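Local atomic coordinates of glycoside hydrolase, GH17 family (Formosa sp. Hel1_33_131, PDB entry 6FCG), a protein that probably hydrolyses internal beta-1,3-glucosidic bonds of laminarin, the storage glucan of brown algae and diatoms, acting as an endo-laminarinase. Residues S53-Y57 with R92-T96; Y89-L93 with E146-A150; A170-W174 with P221-V225; N251-G256 with M274-Y280; W308-S312 with A323-E329. All coordinates share one frame; numbering follows the deposited sequence.

Interaction 1: residues S53-Y57 with R92-T96; sequences SYGGY and RLAHT
The rings of Tyr-57 and His-95 form an offset stack, with centroids 4.5 Å apart and planes inclined by 22°. Tyr-57 CE2 lies above the middle of the imidazole, while its phenol oxygen reaches past the ring to His-95 CB. His-95 swings its ring away from its own backbone N (chi1 177°), which turns NE2 to the glycine-rich chain opposite: Gly-56 N donates to His-95 NE2 at 3.2 Å, tilted 20° from the imidazole plane. A glycine suits position 56, since a CB there would run into Tyr-54 OH, which is bonded to Asp-74. Replacing His-95 by an alanine would probably leave Gly-56 N without its acceptor and the Tyr-57 ring without its stacking partner. Leu-93 CD1 merely packs against Tyr-57 OH at 3.6 Å, crosswise to the tyrosine; the hydroxyl's hydrogen bond goes to Gln-65. The pairing joins the loop after strand 50-53 to the start of helix 95-109, which follows strand 83-87, at the beta-alpha loops of a TIM barrel.

Interaction 2: residues Y89-L93 with E146-A150; sequences YNVRL and EIDRA
Val-91 offers both backbone polar atoms to the helix. Val-91 N donates to Glu-146 OE1 at 2.7 Å in a nearly straight bond (175°), meeting the carboxylate on its syn side but tilted out of its plane. In return Arg-149 NE donates to Val-91 O at 3.0 Å, from above the carbonyl plane. One turn apart on the same helix, the two side chains also join in a salt bridge, Arg-149 NH2 to Glu-146 OE2 at 2.9 Å, which would help hold the carboxylate in place. The glutamate reaches the loop by a bend at chi2 (85°), and its OE1 accepts a second bond, from Trp-122 N. In the TIM barrel of family 17 this contact fastens the loop after strand 83-87 to helix 143-156, which comes after the neighbouring strand 116-121. Packing surrounds the polar core: Val-91 CG2 lies 4.1 Å from Ala-150 CB and 3.9 Å from Arg-149 CB, and the valine also touches Val-119 of that strand. A branched apolar residue fits between sheet and helix. Nearer the surface, Arg-92 runs alongside Arg-149, with the guanidinium planes nearly perpendicular (86°), and Arg-92 NH1 forms a salt bridge with the terminal carboxylate of His-430 in a second subunit.

Interaction 3: residues A170-W174 with P221-V225; sequences AMVKW and PQYHV
Tyr-223 OH accepts a hydrogen bond from Lys-173 N at 2.9 Å, and an N-H...O angle of 175° makes it almost straight. Tyrosine suits the place because its long, rigid ring carries a polar atom across to a loop where the closest approach of backbones, Val-172 CA to Tyr-223 CA, is 8.8 Å. At the ring edge, Met-171 O lies in plane, 3.6 Å from Tyr-223 CE1. Lys-173 runs antiparallel to the tyrosine side chain, its CG 3.5 Å from Tyr-223 CZ; the lysine chain is bent at chi2 (-65°), which sends CE to within 3.8 Å of Gln-222 NE2. Its methylenes thus pack alongside the phenol end of Tyr-223. Val-172 CG2 adds a contact to the phenol oxygen, at 3.6 Å. In the next shell, Asp-211 accepts from Met-171 N and so steadies one loop. The other is shaped by the 3-10 turn 221-223, with His-224 N bonded to Pro-221 O, and by an inverse gamma turn centred on His-224. The side chain of Gln-222 comes within about 5 Å of a bound calcium ion. The contact joins the loop between strand 161-168 and helix 182-197 to the link between helices 214-218 and 226-234, with Tyr-223 resting on Ala-214 and Ser-215.

Interaction 4: residues N251-G256 with M274-Y280; sequences NPIFWG and MNRAKTY
Phe-254 and Tyr-280 meet through contrasting first torsions: Phe-254 CG sits between its backbone N and carbonyl carbon (chi1 77°), whereas Tyr-280 CG is anti to N (chi1 -173°). These torsions swing each ring toward the other segment, where the two stack face to face, centroids 4.3 Å apart and planes at 25°. Trp-255 CB lies on the other face of Phe-254, and Ala-277 CB, 4.1 Å from Phe-254 CE1, is small enough to let the ring settle on the helix. This packing fixes the loop after helix 244-250 on the long helix 266-294, which leads to the barrel strand 301-305. Arg-276 reaches along the loop backbone, with Arg-276 NH2 donating to Gly-256 O at 2.8 Å and NE bonding weakly to Phe-254 O; the same NH2 also forms a salt bridge with Glu-261. Asn-251 ND2 donates to Tyr-280 OH at 3.0 Å, and that hydroxyl is also bonded to Asp-247. Met-274 SD makes a Met-aromatic contact in the plane of the Trp-255 ring, at its edge, 3.7 Å from CZ3. The indole NE1 bonds to Ser-321 O.

Interaction 5: residues W308-S312 with A323-E329; sequences WASFS and ATDEYKE
The indole of Trp-308 has Ala-323 O in its plane at one edge and Lys-328 O over one face; the ring also meets Phe-332 and packs on Met-274 and Ala-277 of helix 266-294. Trp-308 NE1 donates to Ala-323 O at 2.9 Å (165°), although the donor stands well above the carbonyl plane, and CZ2 packs 3.7 Å from Ala-323 CB. A phenylalanine in place of Trp-308 would probably leave Ala-323 O without this donor and open a gap beside the Ala-323 methyl. Ser-310 O receives a CA-H...O contact from Asp-325 CA at 3.1 Å. Asp-325 is the N-cap of helix 326-342: its OD1 accepts from Lys-328 N at 2.9 Å and weakly from Tyr-327 N. Asp-325 OD2 forms a long salt bridge (3.5 Å) with Lys-328 NZ, which also bonds to Glu-418 O. Close by, a water accepts from Ser-312 N at 2.9 Å. The chemistry thus gives the buried indole N-H a backbone carbonyl, while the aspartate, whose negative charge would favour the helix start, takes up amides of the first turn.

In the fold
Along the chain the contacts follow the barrel. Interactions 1 and 2 come first, sharing Arg-92 and Leu-93, with centres 11 Å apart; they join the loops after strands 50-53 and 83-87 and then helix 143-156. Interaction 3 follows strand 161-168, its centre 24 Å from that of interaction 2 and 23 Å from that of interaction 4. Interactions 4 and 5, centres 14 Å apart, flank strand 301-305 and touch where Met-274 and Ala-277 of helix 266-294 pack on Trp-308. This pair lies across the chain's centre from interaction 2. Together they join loops and helices around the parallel sheet; as in other TIM-barrel hydrolases, the active-site cleft probably lies at the C-terminal ends of its strands.

Interaction 1: residues S53-Y57 with R92-T96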
# COMPACT_ATOMS: atom_id res chain seq x y z
N SER A 53 -10.60 -34.51 -16.80
CA SER A 53 -9.34 -34.13 -17.44
C SER A 53 -8.17 -34.82 -16.72
O SER A 53 -8.14 -34.86 -15.46
CB SER A 53 -9.17 -32.61 -17.45
OG SER A 53 -10.09 -32.02 -18.34
N TYR A 54 -7.21 -35.37 -17.47
CA TYR A 54 -6.12 -36.17 -16.88
C TYR A 54 -4.72 -35.88 -17.40
O TYR A 54 -4.48 -35.76 -18.60
CB TYR A 54 -6.41 -37.67 -17.00
CG TYR A 54 -5.26 -38.54 -16.53
CD1 TYR A 54 -5.06 -38.79 -15.20
CD2 TYR A 54 -4.33 -39.05 -17.44
CE1 TYR A 54 -3.98 -39.56 -14.76
CE2 TYR A 54 -3.25 -39.82 -17.01
CZ TYR A 54 -3.08 -40.06 -15.67
OH TYR A 54 -2.03 -40.83 -15.28
N GLY A 55 -3.81 -35.78 -16.44
CA GLY A 55 -2.39 -35.85 -16.69
C GLY A 55 -1.78 -36.63 -15.55
O GLY A 55 -2.20 -36.53 -14.39
N GLY A 56 -0.70 -37.36 -15.86
CA GLY A 56 -0.07 -38.32 -14.96
C GLY A 56 1.35 -37.95 -14.56
O GLY A 56 2.04 -38.73 -13.91
N TYR A 57 1.79 -36.78 -14.97
CA TYR A 57 3.10 -36.26 -14.64
C TYR A 57 3.18 -36.04 -13.15
O TYR A 57 2.21 -35.56 -12.54
CB TYR A 57 3.33 -34.92 -15.34
CG TYR A 57 3.43 -34.98 -16.84
CD1 TYR A 57 4.62 -35.34 -17.48
CD2 TYR A 57 2.34 -34.66 -17.65
CE1 TYR A 57 4.72 -35.37 -18.87
CE2 TYR A 57 2.43 -34.70 -19.03
CZ TYR A 57 3.61 -35.05 -19.63
OH TYR A 57 3.71 -35.04 -20.99
N ARG A 92 2.21 -34.70 -29.00
CA ARG A 92 3.60 -34.41 -29.32
C ARG A 92 4.54 -35.18 -28.39
O ARG A 92 5.52 -35.79 -28.82
CB ARG A 92 3.82 -32.90 -29.16
CG ARG A 92 4.98 -32.29 -29.89
CD ARG A 92 5.18 -30.85 -29.45
NE ARG A 92 6.37 -30.82 -28.61
CZ ARG A 92 6.45 -30.43 -27.35
NH1 ARG A 92 5.41 -29.98 -26.69
NH2 ARG A 92 7.62 -30.51 -26.76
N LEU A 93 4.31 -35.06 -27.10
CA LEU A 93 5.06 -35.80 -26.13
C LEU A 93 4.43 -37.17 -26.06
O LEU A 93 3.30 -37.37 -26.49
CB LEU A 93 5.02 -35.07 -24.78
CG LEU A 93 5.57 -33.61 -24.77
CD1 LEU A 93 5.48 -32.98 -23.39
CD2 LEU A 93 7.01 -33.51 -25.29
N ALA A 94 5.16 -38.10 -25.48
CA ALA A 94 4.79 -39.54 -25.43
C ALA A 94 3.59 -39.85 -24.52
O ALA A 94 2.97 -40.90 -24.67
CB ALA A 94 5.99 -40.34 -24.95
N HIS A 95 3.33 -38.95 -23.57
CA HIS A 95 2.33 -39.11 -22.53
C HIS A 95 0.98 -39.73 -22.98
O HIS A 95 0.52 -40.69 -22.41
CB HIS A 95 2.16 -37.74 -21.87
CG HIS A 95 1.11 -37.67 -20.82
ND1 HIS A 95 -0.09 -36.99 -21.00
CD2 HIS A 95 1.09 -38.12 -19.55
CE1 HIS A 95 -0.81 -37.07 -19.90
NE2 HIS A 95 -0.12 -37.76 -19.01
N THR A 96 0.35 -39.18 -24.02
CA THR A 96 -0.96 -39.64 -24.44
C THR A 96 -0.90 -41.05 -24.99
O THR A 96 -1.75 -41.87 -24.72
CB THR A 96 -1.53 -38.69 -25.49
OG1 THR A 96 -1.79 -37.43 -24.85
CG2 THR A 96 -2.80 -39.24 -26.15

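Interaction 2: residues Y89-L93 with E146-A150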
# COMPACT_ATOMS: atom_id res chain seq x y z
N TYR A 89 -4.22 -33.62 -23.80
CA TYR A 89 -3.98 -32.25 -24.37
C TYR A 89 -3.10 -32.15 -25.62
O TYR A 89 -3.35 -31.31 -26.50
CB TYR A 89 -3.48 -31.31 -23.27
CG TYR A 89 -4.57 -30.99 -22.29
CD1 TYR A 89 -4.82 -31.84 -21.22
CD2 TYR A 89 -5.39 -29.87 -22.45
CE1 TYR A 89 -5.87 -31.59 -20.34
CE2 TYR A 89 -6.42 -29.60 -21.57
CZ TYR A 89 -6.66 -30.46 -20.51
OH TYR A 89 -7.67 -30.20 -19.61
N ASN A 90 -2.07 -32.99 -25.69
CA ASN A 90 -1.29 -33.08 -26.89
C ASN A 90 -0.87 -34.51 -27.17
O ASN A 90 -0.97 -35.39 -26.32
CB ASN A 90 -0.06 -32.19 -26.81
CG ASN A 90 0.91 -32.64 -25.76
OD1 ASN A 90 0.76 -32.25 -24.61
ND2 ASN A 90 1.89 -33.42 -26.11
N VAL A 91 -0.45 -34.70 -28.41
CA VAL A 91 0.12 -35.94 -28.92
C VAL A 91 1.55 -35.76 -29.46
O VAL A 91 2.06 -36.55 -30.25
CB VAL A 91 -0.78 -36.67 -29.93
CG1 VAL A 91 -2.11 -37.04 -29.31
CG2 VAL A 91 -1.08 -35.89 -31.23
N ARG A 92 2.21 -34.70 -29.00
CA ARG A 92 3.60 -34.41 -29.32
C ARG A 92 4.54 -35.18 -28.39
O ARG A 92 5.52 -35.79 -28.82
CB ARG A 92 3.82 -32.90 -29.16
CG ARG A 92 4.98 -32.29 -29.89
CD ARG A 92 5.18 -30.85 -29.45
NE ARG A 92 6.37 -30.82 -28.61
CZ ARG A 92 6.45 -30.43 -27.35
NH1 ARG A 92 5.41 -29.98 -26.69
NH2 ARG A 92 7.62 -30.51 -26.76
N LEU A 93 4.31 -35.06 -27.10
CA LEU A 93 5.06 -35.80 -26.13
C LEU A 93 4.43 -37.17 -26.06
O LEU A 93 3.30 -37.37 -26.49
CB LEU A 93 5.02 -35.07 -24.78
CG LEU A 93 5.57 -33.61 -24.77
CD1 LEU A 93 5.48 -32.98 -23.39
CD2 LEU A 93 7.01 -33.51 -25.29
N GLU A 146 1.05 -33.09 -35.88
CA GLU A 146 0.29 -33.32 -34.66
C GLU A 146 -1.08 -33.95 -35.02
O GLU A 146 -1.51 -34.91 -34.40
CB GLU A 146 0.13 -32.02 -33.88
CG GLU A 146 -0.76 -32.03 -32.62
CD GLU A 146 -0.07 -32.48 -31.33
OE1 GLU A 146 -0.68 -32.75 -30.23
OE2 GLU A 146 1.14 -32.57 -31.43
N ILE A 147 -1.74 -33.42 -36.03
CA ILE A 147 -2.99 -34.02 -36.48
C ILE A 147 -2.72 -35.47 -36.98
O ILE A 147 -3.47 -36.39 -36.63
CB ILE A 147 -3.68 -33.16 -37.56
CG1 ILE A 147 -4.20 -31.84 -36.95
CG2 ILE A 147 -4.81 -33.93 -38.25
CD1 ILE A 147 -5.36 -31.95 -35.98
N ASP A 148 -1.65 -35.67 -37.77
CA ASP A 148 -1.29 -37.02 -38.23
C ASP A 148 -1.09 -37.99 -37.07
O ASP A 148 -1.56 -39.12 -37.12
CB ASP A 148 -0.02 -37.05 -39.13
CG ASP A 148 -0.19 -36.32 -40.48
OD1 ASP A 148 -1.34 -36.09 -40.93
OD2 ASP A 148 0.85 -35.95 -41.07
N ARG A 149 -0.40 -37.55 -36.03
CA ARG A 149 -0.15 -38.45 -34.90
C ARG A 149 -1.44 -38.80 -34.13
O ARG A 149 -1.56 -39.90 -33.60
CB ARG A 149 0.91 -37.87 -33.97
CG ARG A 149 2.33 -37.96 -34.50
CD ARG A 149 3.37 -37.44 -33.51
NE ARG A 149 3.12 -36.07 -33.02
CZ ARG A 149 3.60 -34.93 -33.52
NH1 ARG A 149 4.36 -34.93 -34.60
NH2 ARG A 149 3.28 -33.76 -32.95
N ALA A 150 -2.37 -37.87 -34.09
CA ALA A 150 -3.65 -38.05 -33.43
C ALA A 150 -4.43 -39.11 -34.18
O ALA A 150 -5.04 -40.00 -33.59
CB ALA A 150 -4.42 -36.74 -33.40

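Interaction 3: residues A170-W174 with P221-V225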
# COMPACT_ATOMS: atom_id res chain seq x y z
N ALA A 170 -7.47 -22.80 -28.21
CA ALA A 170 -6.62 -22.30 -29.26
C ALA A 170 -7.19 -21.08 -29.98
O ALA A 170 -6.46 -20.47 -30.73
CB ALA A 170 -6.30 -23.43 -30.24
N MET A 171 -8.46 -20.77 -29.78
CA MET A 171 -9.12 -19.61 -30.41
C MET A 171 -9.35 -18.45 -29.47
O MET A 171 -9.62 -17.33 -29.92
CB MET A 171 -10.49 -20.01 -30.99
CG MET A 171 -10.41 -21.00 -32.14
SD MET A 171 -12.01 -21.49 -32.83
CE MET A 171 -12.64 -22.43 -31.45
N VAL A 172 -9.20 -18.67 -28.18
CA VAL A 172 -9.48 -17.59 -27.23
C VAL A 172 -8.40 -16.48 -27.33
O VAL A 172 -7.20 -16.77 -27.31
CB VAL A 172 -9.62 -18.14 -25.78
CG1 VAL A 172 -8.26 -18.38 -25.09
CG2 VAL A 172 -10.47 -17.21 -24.93
N LYS A 173 -8.84 -15.24 -27.45
CA LYS A 173 -7.94 -14.12 -27.82
C LYS A 173 -6.92 -13.74 -26.73
O LYS A 173 -5.94 -13.10 -27.02
CB LYS A 173 -8.73 -12.89 -28.18
CG LYS A 173 -9.79 -13.08 -29.27
CD LYS A 173 -9.24 -13.45 -30.62
CE LYS A 173 -10.33 -13.40 -31.67
NZ LYS A 173 -9.84 -14.10 -32.90
N TRP A 174 -7.18 -14.15 -25.48
CA TRP A 174 -6.23 -13.97 -24.39
C TRP A 174 -5.15 -15.05 -24.25
O TRP A 174 -4.26 -14.90 -23.45
CB TRP A 174 -6.96 -13.75 -23.04
CG TRP A 174 -8.08 -14.72 -22.63
CD1 TRP A 174 -9.42 -14.44 -22.58
CD2 TRP A 174 -7.94 -16.09 -22.14
NE1 TRP A 174 -10.12 -15.55 -22.12
CE2 TRP A 174 -9.24 -16.56 -21.83
CE3 TRP A 174 -6.83 -16.96 -21.94
CZ2 TRP A 174 -9.46 -17.82 -21.36
CZ3 TRP A 174 -7.05 -18.21 -21.47
CH2 TRP A 174 -8.35 -18.65 -21.20
N PRO A 221 -19.03 -10.34 -28.86
CA PRO A 221 -19.44 -10.66 -30.25
C PRO A 221 -18.35 -10.49 -31.33
O PRO A 221 -18.56 -10.86 -32.48
CB PRO A 221 -20.64 -9.72 -30.49
CG PRO A 221 -20.46 -8.63 -29.50
CD PRO A 221 -19.84 -9.26 -28.28
N GLN A 222 -17.22 -9.92 -30.96
CA GLN A 222 -16.02 -9.95 -31.80
C GLN A 222 -15.74 -11.33 -32.39
O GLN A 222 -15.20 -11.45 -33.49
CB GLN A 222 -14.84 -9.52 -30.93
CG GLN A 222 -13.51 -9.44 -31.63
CD GLN A 222 -12.36 -9.20 -30.67
OE1 GLN A 222 -12.50 -8.48 -29.68
NE2 GLN A 222 -11.19 -9.73 -31.01
N TYR A 223 -16.03 -12.37 -31.60
CA TYR A 223 -15.84 -13.76 -32.04
C TYR A 223 -16.86 -14.20 -33.11
O TYR A 223 -16.57 -15.13 -33.87
CB TYR A 223 -15.91 -14.72 -30.84
CG TYR A 223 -14.77 -14.67 -29.85
CD1 TYR A 223 -13.64 -15.45 -30.03
CD2 TYR A 223 -14.82 -13.85 -28.71
CE1 TYR A 223 -12.59 -15.40 -29.12
CE2 TYR A 223 -13.79 -13.83 -27.79
CZ TYR A 223 -12.68 -14.60 -27.99
OH TYR A 223 -11.66 -14.57 -27.09
N HIS A 224 -18.01 -13.52 -33.22
CA HIS A 224 -19.07 -13.93 -34.17
C HIS A 224 -18.74 -13.68 -35.65
O HIS A 224 -19.34 -12.83 -36.27
CB HIS A 224 -20.39 -13.23 -33.86
CG HIS A 224 -20.90 -13.50 -32.48
ND1 HIS A 224 -21.88 -12.73 -31.90
CD2 HIS A 224 -20.51 -14.40 -31.55
CE1 HIS A 224 -22.11 -13.18 -30.67
NE2 HIS A 224 -21.29 -14.20 -30.44
N VAL A 225 -17.83 -14.48 -36.20
CA VAL A 225 -17.38 -14.35 -37.59
C VAL A 225 -17.86 -15.56 -38.39
O VAL A 225 -18.24 -16.61 -37.82
CB VAL A 225 -15.84 -14.11 -37.69
CG1 VAL A 225 -15.43 -12.90 -36.85
CG2 VAL A 225 -15.02 -15.31 -37.24

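Interaction 4: residues N251-G256 with M274-Y280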
# COMPACT_ATOMS: atom_id res chain seq x y z
N ASN A 251 -13.50 -11.19 -12.82
CA ASN A 251 -14.82 -10.63 -12.97
C ASN A 251 -15.67 -10.99 -11.76
O ASN A 251 -16.56 -11.83 -11.82
CB ASN A 251 -15.47 -11.07 -14.28
CG ASN A 251 -16.87 -10.47 -14.46
OD1 ASN A 251 -17.17 -9.36 -13.95
ND2 ASN A 251 -17.74 -11.21 -15.15
N PRO A 252 -15.41 -10.31 -10.65
CA PRO A 252 -15.88 -10.75 -9.33
C PRO A 252 -17.28 -10.37 -8.91
O PRO A 252 -17.62 -10.59 -7.74
CB PRO A 252 -14.84 -10.13 -8.39
CG PRO A 252 -14.39 -8.90 -9.08
CD PRO A 252 -14.51 -9.14 -10.56
N ILE A 253 -18.11 -9.88 -9.83
CA ILE A 253 -19.42 -9.31 -9.45
C ILE A 253 -20.36 -10.35 -8.80
O ILE A 253 -21.20 -10.00 -7.98
CB ILE A 253 -20.10 -8.53 -10.60
CG1 ILE A 253 -19.37 -7.20 -10.98
CG2 ILE A 253 -21.53 -8.14 -10.26
CD1 ILE A 253 -17.84 -7.16 -11.06
N PHE A 254 -20.16 -11.63 -9.12
CA PHE A 254 -20.94 -12.76 -8.58
C PHE A 254 -20.41 -13.33 -7.26
O PHE A 254 -21.06 -14.15 -6.62
CB PHE A 254 -20.96 -13.91 -9.63
CG PHE A 254 -19.68 -14.69 -9.69
CD1 PHE A 254 -19.49 -15.80 -8.86
CD2 PHE A 254 -18.63 -14.30 -10.52
CE1 PHE A 254 -18.30 -16.51 -8.88
CE2 PHE A 254 -17.43 -15.01 -10.53
CZ PHE A 254 -17.27 -16.11 -9.72
N TRP A 255 -19.21 -12.93 -6.87
CA TRP A 255 -18.46 -13.60 -5.80
C TRP A 255 -18.42 -12.74 -4.54
O TRP A 255 -17.90 -11.62 -4.55
CB TRP A 255 -17.04 -13.87 -6.28
CG TRP A 255 -16.16 -14.52 -5.27
CD1 TRP A 255 -15.07 -13.97 -4.68
CD2 TRP A 255 -16.29 -15.82 -4.74
NE1 TRP A 255 -14.53 -14.84 -3.81
CE2 TRP A 255 -15.26 -16.00 -3.83
CE3 TRP A 255 -17.19 -16.86 -4.94
CZ2 TRP A 255 -15.09 -17.18 -3.11
CZ3 TRP A 255 -17.03 -18.03 -4.24
CH2 TRP A 255 -15.99 -18.18 -3.33
N GLY A 256 -18.97 -13.27 -3.46
CA GLY A 256 -18.89 -12.64 -2.17
C GLY A 256 -19.96 -13.09 -1.21
O GLY A 256 -20.70 -14.04 -1.46
N MET A 274 -20.94 -20.30 -3.11
CA MET A 274 -20.57 -21.35 -4.03
C MET A 274 -21.69 -21.70 -5.01
O MET A 274 -21.41 -22.03 -6.17
CB MET A 274 -20.10 -22.60 -3.29
CG MET A 274 -18.73 -22.45 -2.62
SD MET A 274 -17.46 -21.70 -3.67
CE MET A 274 -17.27 -23.01 -4.88
N ASN A 275 -22.95 -21.61 -4.58
CA ASN A 275 -24.04 -21.76 -5.52
C ASN A 275 -24.03 -20.70 -6.62
O ASN A 275 -24.31 -20.99 -7.78
CB ASN A 275 -25.39 -21.76 -4.82
CG ASN A 275 -26.51 -22.16 -5.78
OD1 ASN A 275 -26.74 -23.35 -6.01
ND2 ASN A 275 -27.19 -21.17 -6.35
N ARG A 276 -23.68 -19.46 -6.27
CA ARG A 276 -23.55 -18.43 -7.29
C ARG A 276 -22.46 -18.78 -8.33
O ARG A 276 -22.60 -18.44 -9.51
CB ARG A 276 -23.30 -17.04 -6.67
CG ARG A 276 -24.56 -16.26 -6.30
CD ARG A 276 -24.22 -14.83 -5.87
NE ARG A 276 -23.51 -14.80 -4.58
CZ ARG A 276 -24.08 -14.72 -3.38
NH1 ARG A 276 -25.39 -14.62 -3.23
NH2 ARG A 276 -23.32 -14.74 -2.28
N ALA A 277 -21.38 -19.40 -7.87
CA ALA A 277 -20.29 -19.83 -8.73
C ALA A 277 -20.75 -20.89 -9.72
O ALA A 277 -20.36 -20.87 -10.90
CB ALA A 277 -19.13 -20.35 -7.89
N LYS A 278 -21.52 -21.84 -9.23
CA LYS A 278 -22.11 -22.87 -10.09
C LYS A 278 -23.02 -22.22 -11.13
O LYS A 278 -22.91 -22.48 -12.31
CB LYS A 278 -22.90 -23.87 -9.26
CG LYS A 278 -23.79 -24.81 -10.04
CD LYS A 278 -25.16 -24.86 -9.39
CE LYS A 278 -25.94 -26.03 -9.94
NZ LYS A 278 -27.36 -26.07 -9.48
N THR A 279 -23.91 -21.36 -10.68
CA THR A 279 -24.84 -20.70 -11.58
C THR A 279 -24.17 -19.87 -12.66
O THR A 279 -24.66 -19.77 -13.79
CB THR A 279 -25.73 -19.81 -10.66
OG1 THR A 279 -26.82 -20.59 -10.19
CG2 THR A 279 -26.19 -18.57 -11.35
N TYR A 280 -23.06 -19.25 -12.28
CA TYR A 280 -22.27 -18.47 -13.21
C TYR A 280 -21.78 -19.34 -14.37
O TYR A 280 -21.83 -18.94 -15.52
CB TYR A 280 -21.10 -17.88 -12.45
CG TYR A 280 -20.25 -16.91 -13.19
CD1 TYR A 280 -20.63 -15.57 -13.28
CD2 TYR A 280 -19.06 -17.31 -13.76
CE1 TYR A 280 -19.84 -14.66 -13.96
CE2 TYR A 280 -18.25 -16.42 -14.44
CZ TYR A 280 -18.63 -15.09 -14.54
OH TYR A 280 -17.82 -14.21 -15.22

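Interaction 5: residues W308-S312 with A323-E329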
# COMPACT_ATOMS: atom_id res chain seq x y z
N TRP A 308 -11.70 -26.01 -9.77
CA TRP A 308 -11.56 -25.09 -8.64
C TRP A 308 -10.40 -25.56 -7.74
O TRP A 308 -10.51 -26.57 -7.08
CB TRP A 308 -12.88 -25.09 -7.87
CG TRP A 308 -13.05 -23.98 -6.94
CD1 TRP A 308 -12.42 -23.81 -5.73
CD2 TRP A 308 -13.92 -22.87 -7.09
NE1 TRP A 308 -12.85 -22.66 -5.13
CE2 TRP A 308 -13.76 -22.05 -5.95
CE3 TRP A 308 -14.80 -22.47 -8.09
CZ2 TRP A 308 -14.46 -20.87 -5.77
CZ3 TRP A 308 -15.50 -21.30 -7.92
CH2 TRP A 308 -15.33 -20.51 -6.76
N ALA A 309 -9.30 -24.82 -7.75
CA ALA A 309 -8.09 -25.26 -7.08
C ALA A 309 -8.20 -25.24 -5.57
O ALA A 309 -8.96 -24.44 -4.99
CB ALA A 309 -6.93 -24.43 -7.55
N SER A 310 -7.46 -26.12 -4.93
CA SER A 310 -7.48 -26.26 -3.47
C SER A 310 -6.46 -25.36 -2.77
O SER A 310 -6.46 -25.28 -1.54
CB SER A 310 -7.21 -27.70 -3.06
OG SER A 310 -5.91 -28.12 -3.42
N PHE A 311 -5.61 -24.67 -3.53
CA PHE A 311 -4.65 -23.76 -2.93
C PHE A 311 -4.20 -22.70 -3.92
O PHE A 311 -4.09 -22.98 -5.10
CB PHE A 311 -3.42 -24.54 -2.41
CG PHE A 311 -2.49 -23.71 -1.62
CD1 PHE A 311 -2.70 -23.51 -0.26
CD2 PHE A 311 -1.42 -23.07 -2.22
CE1 PHE A 311 -1.84 -22.70 0.49
CE2 PHE A 311 -0.55 -22.26 -1.48
CZ PHE A 311 -0.77 -22.08 -0.12
N SER A 312 -3.94 -21.48 -3.43
CA SER A 312 -3.34 -20.41 -4.24
C SER A 312 -2.58 -19.43 -3.37
O SER A 312 -3.11 -18.93 -2.39
CB SER A 312 -4.41 -19.60 -4.99
OG SER A 312 -3.82 -18.51 -5.72
N ALA A 323 -10.91 -17.93 -2.62
CA ALA A 323 -11.63 -19.00 -3.32
C ALA A 323 -11.05 -20.38 -3.05
O ALA A 323 -11.79 -21.33 -2.84
CB ALA A 323 -11.60 -18.72 -4.81
N THR A 324 -9.73 -20.49 -3.01
CA THR A 324 -9.08 -21.77 -3.03
C THR A 324 -8.90 -22.44 -1.66
O THR A 324 -8.24 -21.91 -0.79
CB THR A 324 -7.69 -21.64 -3.65
OG1 THR A 324 -6.93 -20.64 -2.95
CG2 THR A 324 -7.82 -21.25 -5.10
N ASP A 325 -9.49 -23.64 -1.53
CA ASP A 325 -9.26 -24.59 -0.43
C ASP A 325 -10.02 -25.87 -0.78
O ASP A 325 -10.87 -25.86 -1.68
CB ASP A 325 -9.71 -24.02 0.93
CG ASP A 325 -11.18 -23.64 0.96
OD1 ASP A 325 -12.02 -24.57 0.88
OD2 ASP A 325 -11.49 -22.42 1.08
N GLU A 326 -9.78 -26.96 -0.06
CA GLU A 326 -10.36 -28.25 -0.41
C GLU A 326 -11.87 -28.35 -0.21
O GLU A 326 -12.54 -29.17 -0.88
CB GLU A 326 -9.69 -29.37 0.34
CG GLU A 326 -8.24 -29.57 -0.07
CD GLU A 326 -7.55 -30.75 0.61
OE1 GLU A 326 -8.25 -31.65 1.14
OE2 GLU A 326 -6.31 -30.78 0.60
N TYR A 327 -12.40 -27.53 0.69
CA TYR A 327 -13.83 -27.53 0.99
C TYR A 327 -14.62 -26.90 -0.15
O TYR A 327 -15.61 -27.45 -0.64
CB TYR A 327 -14.10 -26.81 2.32
CG TYR A 327 -15.54 -26.81 2.80
CD1 TYR A 327 -16.23 -28.01 2.99
CD2 TYR A 327 -16.19 -25.64 3.15
CE1 TYR A 327 -17.53 -28.03 3.46
CE2 TYR A 327 -17.49 -25.65 3.63
CZ TYR A 327 -18.15 -26.85 3.79
OH TYR A 327 -19.43 -26.85 4.26
N LYS A 328 -14.19 -25.72 -0.58
CA LYS A 328 -14.88 -25.06 -1.67
C LYS A 328 -14.71 -25.84 -2.97
O LYS A 328 -15.61 -25.82 -3.78
CB LYS A 328 -14.41 -23.61 -1.85
CG LYS A 328 -14.83 -22.73 -0.70
CD LYS A 328 -14.72 -21.28 -1.09
CE LYS A 328 -13.74 -20.49 -0.23
NZ LYS A 328 -14.06 -20.07 1.10
N GLU A 329 -13.56 -26.50 -3.14
CA GLU A 329 -13.35 -27.37 -4.30
C GLU A 329 -14.38 -28.50 -4.33
O GLU A 329 -14.97 -28.78 -5.39
CB GLU A 329 -11.95 -27.99 -4.31
CG GLU A 329 -11.73 -28.94 -5.47
CD GLU A 329 -10.44 -29.70 -5.37
OE1 GLU A 329 -9.82 -29.74 -6.43
OE2 GLU A 329 -10.05 -30.28 -4.30
O HOH W 1 -5.01 -21.26 -0.71